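Local coordinates for probable signal peptide protein (Ralstonia solanacearum, PDB 2QGU) that binds a phospholipid, di-palmitoyl phosphatidylethanolamine, and probably carries phospholipids across the periplasm, at residues A[157-160]-A[161-164]; A[192-195]-A[196-200]. The protein carries 13 engineered substitutions. One frame throughout, in Å; residues are numbered along the deposited sequence.

Interaction 1 comes first along the chain. Residues 157-160 turn the hairpin between strands 146-157 and 160-168, and residues 161-164 continue down the second strand, inside the antiparallel sheet. Interaction 2 follows later, on helix 191-206, the last helix of the chain, which lies against helices 173-188 and 91-114. The centres of the two contacts are 29 Å apart and their nearest atoms about 15 Å, so they do not touch. Val163, on the strand of residues 161-164, touches the bound phospholipid. Interaction 2 lies within the helical part of the fold, where the side chain of Leu198 is about 12 Å from the bound di-palmitoyl phosphatidylethanolamine.

Interaction 1: residues A[157-160]-A[161-164]; sequences SPNG and WKVY. Engineered in segment 157-160: Pro158 (natural residue Ala).
Lys162 folds its side chain back from the strand over the beta hairpin turn formed by Ser157 to Gly160. From CB the chain steps to CG, which stands beside the lysine's own backbone N. Lys162 CG lies 3.9 Å from Gly160 O and close to Ser157 OG. The chain bends at chi2 (-66°), which carries it back along the turn. Further out, Lys162 CE packs 3.8 Å from Asn159 O. A second bend at chi4 (82°) turns NZ toward Asn159 OD1 and a water. Lys162 NZ comes within 3.9 Å of Asn159 OD1, and the two side chains cross at about a right angle. The water bridges this gap: it donates to Asn159 OD1 at 3.1 Å and accepts from Lys162 NZ at 3.3 Å.

The turn is type I and is closed by two backbone bonds, Ser157 N to Gly160 O at 2.8 Å and Gly160 N to Ser157 O at 3.0 Å. Ser157 OG sits near both Gly160 O and Asn159 OD1, and its single proton could go to either. Pro158 is an engineered residue at the exposed corner. Gly160 has a positive phi of 109°, a backbone shape that suits a residue without CB. Beyond the turn, Trp161 packs on Ala31 and Thr34 of helix 31-47.

The contact is therefore a water-mediated link between the ammonium and the amide oxygen, with no direct bond between them, at the surface end of a strand that lines the lipid pocket.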
loop_
_atom_site.group_PDB
_atom_site.type_symbol
_atom_site.label_atom_id
_atom_site.label_comp_id
_atom_site.label_asym_id
_atom_site.label_seq_id
_atom_site.Cartn_x
_atom_site.Cartn_y
_atom_site.Cartn_z
ATOM N N SER A 157 -4.754 -5.497 -15.382
ATOM C CA SER A 157 -5.593 -4.472 -15.996
ATOM C C SER A 157 -5.265 -4.393 -17.486
ATOM O O SER A 157 -4.255 -4.951 -17.916
ATOM C CB SER A 157 -5.342 -3.110 -15.324
ATOM O OG SER A 157 -4.043 -2.597 -15.610
ATOM N N PRO A 158 -6.118 -3.710 -18.281
ATOM C CA PRO A 158 -5.747 -3.414 -19.669
ATOM C C PRO A 158 -4.368 -2.760 -19.795
ATOM O O PRO A 158 -3.664 -3.001 -20.777
ATOM C CB PRO A 158 -6.846 -2.453 -20.119
ATOM C CG PRO A 158 -8.038 -2.876 -19.329
ATOM C CD PRO A 158 -7.481 -3.231 -17.972
ATOM N N ASN A 159 -3.984 -1.965 -18.796
ATOM C CA ASN A 159 -2.674 -1.308 -18.788
ATOM C C ASN A 159 -1.621 -1.979 -17.893
ATOM O O ASN A 159 -0.719 -1.321 -17.377
ATOM C CB ASN A 159 -2.801 0.193 -18.478
ATOM C CG ASN A 159 -3.997 0.517 -17.592
ATOM O OD1 ASN A 159 -4.154 -0.035 -16.502
ATOM N ND2 ASN A 159 -4.846 1.431 -18.061
ATOM N N GLY A 160 -1.736 -3.297 -17.728
ATOM C CA GLY A 160 -0.698 -4.079 -17.060
ATOM C C GLY A 160 -1.079 -4.594 -15.683
ATOM O O GLY A 160 -2.177 -4.331 -15.192
ATOM N N TRP A 161 -0.167 -5.356 -15.085
ATOM C CA TRP A 161 -0.338 -5.854 -13.723
ATOM C C TRP A 161 -0.173 -4.730 -12.703
ATOM O O TRP A 161 0.797 -3.964 -12.758
ATOM C CB TRP A 161 0.681 -6.951 -13.426
ATOM C CG TRP A 161 0.375 -8.247 -14.071
ATOM C CD1 TRP A 161 0.935 -8.751 -15.214
ATOM C CD2 TRP A 161 -0.550 -9.231 -13.605
ATOM N NE1 TRP A 161 0.403 -9.987 -15.490
ATOM C CE2 TRP A 161 -0.510 -10.308 -14.520
ATOM C CE3 TRP A 161 -1.418 -9.307 -12.506
ATOM C CZ2 TRP A 161 -1.297 -11.450 -14.365
ATOM C CZ3 TRP A 161 -2.196 -10.436 -12.349
ATOM C CH2 TRP A 161 -2.132 -11.498 -13.275
ATOM N N LYS A 162 -1.129 -4.643 -11.779
ATOM C CA LYS A 162 -1.093 -3.646 -10.704
ATOM C C LYS A 162 -1.314 -4.292 -9.341
ATOM O O LYS A 162 -2.234 -5.089 -9.167
ATOM C CB LYS A 162 -2.167 -2.572 -10.914
ATOM C CG LYS A 162 -2.113 -1.818 -12.252
ATOM C CD LYS A 162 -0.865 -0.964 -12.365
ATOM C CE LYS A 162 -0.789 -0.238 -13.704
ATOM N NZ LYS A 162 -1.598 1.005 -13.696
ATOM N N VAL A 163 -0.479 -3.915 -8.376
ATOM C CA VAL A 163 -0.665 -4.327 -6.984
ATOM C C VAL A 163 -1.798 -3.521 -6.345
ATOM O O VAL A 163 -1.792 -2.288 -6.406
ATOM C CB VAL A 163 0.627 -4.112 -6.165
ATOM C CG1 VAL A 163 0.411 -4.466 -4.689
ATOM C CG2 VAL A 163 1.783 -4.928 -6.754
ATOM N N TYR A 164 -2.760 -4.207 -5.739
ATOM C CA TYR A 164 -3.860 -3.511 -5.070
ATOM C C TYR A 164 -4.023 -3.846 -3.587
ATOM O O TYR A 164 -4.905 -3.306 -2.923
ATOM C CB TYR A 164 -5.178 -3.683 -5.842
ATOM C CG TYR A 164 -5.769 -5.074 -5.779
ATOM C CD1 TYR A 164 -5.433 -6.044 -6.730
ATOM C CD2 TYR A 164 -6.676 -5.417 -4.778
ATOM C CE1 TYR A 164 -5.979 -7.324 -6.668
ATOM C CE2 TYR A 164 -7.228 -6.686 -4.713
ATOM C CZ TYR A 164 -6.880 -7.634 -5.659
ATOM O OH TYR A 164 -7.442 -8.889 -5.588
HETATM O O HOH W 1 -4.821 0.577 -13.522
#

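Interaction 2: residues A[192-195]-A[196-200]; sequences GGLV and QFLDE. Engineered in segment 192-195: Gly192 (natural residue Ser).
Two successive turns of the C-terminal helix 191-206 meet here, joined by the i to i+4 bonds of a regular alpha helix. Gln196 N donates to Gly192 O at 3.1 Å, and Phe197 N to Gly193 O at 2.9 Å. Leu198 N reaches Leu194 O at 2.9 Å, and Asp199 N reaches Val195 O at 3.0 Å.

The side chains add an apolar ridge on one flank. With chi1 at -180° and chi2 at 59°, the Leu194 branch CD1 comes round toward the next turn of the helix. There Leu194 CD1 meets Phe197 CD2 at 4.0 Å, approaching the ring obliquely, and Leu198 CG at 4.2 Å. One methyl thus touches the side chains at both i+3 and i+4. Leu198 CG also rests 3.5 Å from Leu194 O, the carbonyl oxygen that its own backbone N binds. The ridge faces other helices. Leu194 and Leu198 touch Ile97 of helix 91-114, while Phe197 packs on Val184 and Gln180 of helix 173-188.

The other flank is polar. Asp199 CG lies 3.3 Å from Val195 O, beyond that oxygen and off to one side. The carboxylate oxygens and the carbonyl are all acceptors, so nothing bonds them here. Gln196 OE1 accepts a weak bond from Arg188, which also forms a salt bridge with Glu200. Gly192, an engineered residue, contributes only backbone.

The helix is therefore amphipathic. Backbone bonds set its shape, and its leucines and phenylalanine make an apolar face packed against helices 91-114 and 173-188. On the polar side, Arg188 of helix 173-188 holds Glu200 by the salt bridge and Gln196 only weakly.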
loop_
_atom_site.group_PDB
_atom_site.type_symbol
_atom_site.label_atom_id
_atom_site.label_comp_id
_atom_site.label_asym_id
_atom_site.label_seq_id
_atom_site.Cartn_x
_atom_site.Cartn_y
_atom_site.Cartn_z
ATOM N N GLY A 192 -18.895 11.380 5.444
ATOM C CA GLY A 192 -18.310 12.593 5.990
ATOM C C GLY A 192 -17.523 12.319 7.260
ATOM O O GLY A 192 -16.463 12.915 7.487
ATOM N N GLY A 193 -18.036 11.400 8.078
ATOM C CA GLY A 193 -17.352 10.961 9.296
ATOM C C GLY A 193 -16.000 10.334 9.007
ATOM O O GLY A 193 -15.035 10.554 9.744
ATOM N N LEU A 194 -15.929 9.562 7.928
ATOM C CA LEU A 194 -14.671 8.944 7.527
ATOM C C LEU A 194 -13.634 9.976 7.080
ATOM O O LEU A 194 -12.454 9.868 7.431
ATOM C CB LEU A 194 -14.898 7.888 6.442
ATOM C CG LEU A 194 -13.620 7.187 5.966
ATOM C CD1 LEU A 194 -12.907 6.471 7.119
ATOM C CD2 LEU A 194 -13.908 6.216 4.858
ATOM N N VAL A 195 -14.069 10.975 6.315
ATOM C CA VAL A 195 -13.180 12.066 5.912
ATOM C C VAL A 195 -12.600 12.760 7.151
ATOM O O VAL A 195 -11.396 13.000 7.236
ATOM C CB VAL A 195 -13.908 13.086 4.997
ATOM C CG1 VAL A 195 -13.015 14.297 4.683
ATOM C CG2 VAL A 195 -14.373 12.420 3.703
ATOM N N GLN A 196 -13.469 13.061 8.114
ATOM C CA GLN A 196 -13.057 13.660 9.383
ATOM C C GLN A 196 -12.029 12.786 10.112
ATOM O O GLN A 196 -11.010 13.286 10.595
ATOM C CB GLN A 196 -14.291 13.885 10.262
ATOM C CG GLN A 196 -14.029 14.574 11.597
ATOM C CD GLN A 196 -15.273 14.624 12.466
ATOM O OE1 GLN A 196 -15.842 13.587 12.818
ATOM N NE2 GLN A 196 -15.700 15.831 12.818
ATOM N N PHE A 197 -12.306 11.485 10.185
ATOM C CA PHE A 197 -11.413 10.522 10.829
ATOM C C PHE A 197 -10.041 10.486 10.160
ATOM O O PHE A 197 -9.010 10.490 10.844
ATOM C CB PHE A 197 -12.064 9.135 10.818
ATOM C CG PHE A 197 -11.157 8.015 11.261
ATOM C CD1 PHE A 197 -10.915 7.787 12.614
ATOM C CD2 PHE A 197 -10.586 7.159 10.324
ATOM C CE1 PHE A 197 -10.096 6.739 13.022
ATOM C CE2 PHE A 197 -9.764 6.108 10.725
ATOM C CZ PHE A 197 -9.523 5.897 12.077
ATOM N N LEU A 198 -10.022 10.444 8.829
ATOM C CA LEU A 198 -8.743 10.418 8.117
ATOM C C LEU A 198 -7.935 11.689 8.362
ATOM O O LEU A 198 -6.720 11.628 8.530
ATOM C CB LEU A 198 -8.939 10.138 6.625
ATOM C CG LEU A 198 -9.398 8.711 6.291
ATOM C CD1 LEU A 198 -9.721 8.597 4.807
ATOM C CD2 LEU A 198 -8.363 7.664 6.687
ATOM N N ASP A 199 -8.620 12.832 8.417
ATOM C CA ASP A 199 -7.969 14.091 8.772
ATOM C C ASP A 199 -7.335 14.010 10.162
ATOM O O ASP A 199 -6.180 14.408 10.353
ATOM C CB ASP A 199 -8.964 15.252 8.699
ATOM C CG ASP A 199 -9.346 15.619 7.274
ATOM O OD1 ASP A 199 -8.771 15.055 6.315
ATOM O OD2 ASP A 199 -10.243 16.476 7.111
ATOM N N GLU A 200 -8.080 13.466 11.124
ATOM C CA GLU A 200 -7.562 13.269 12.482
ATOM C C GLU A 200 -6.325 12.372 12.517
ATOM O O GLU A 200 -5.344 12.684 13.191
ATOM C CB GLU A 200 -8.648 12.693 13.386
ATOM C CG GLU A 200 -9.793 13.647 13.651
ATOM C CD GLU A 200 -10.988 12.963 14.284
ATOM O OE1 GLU A 200 -10.863 11.793 14.695
ATOM O OE2 GLU A 200 -12.063 13.601 14.352
#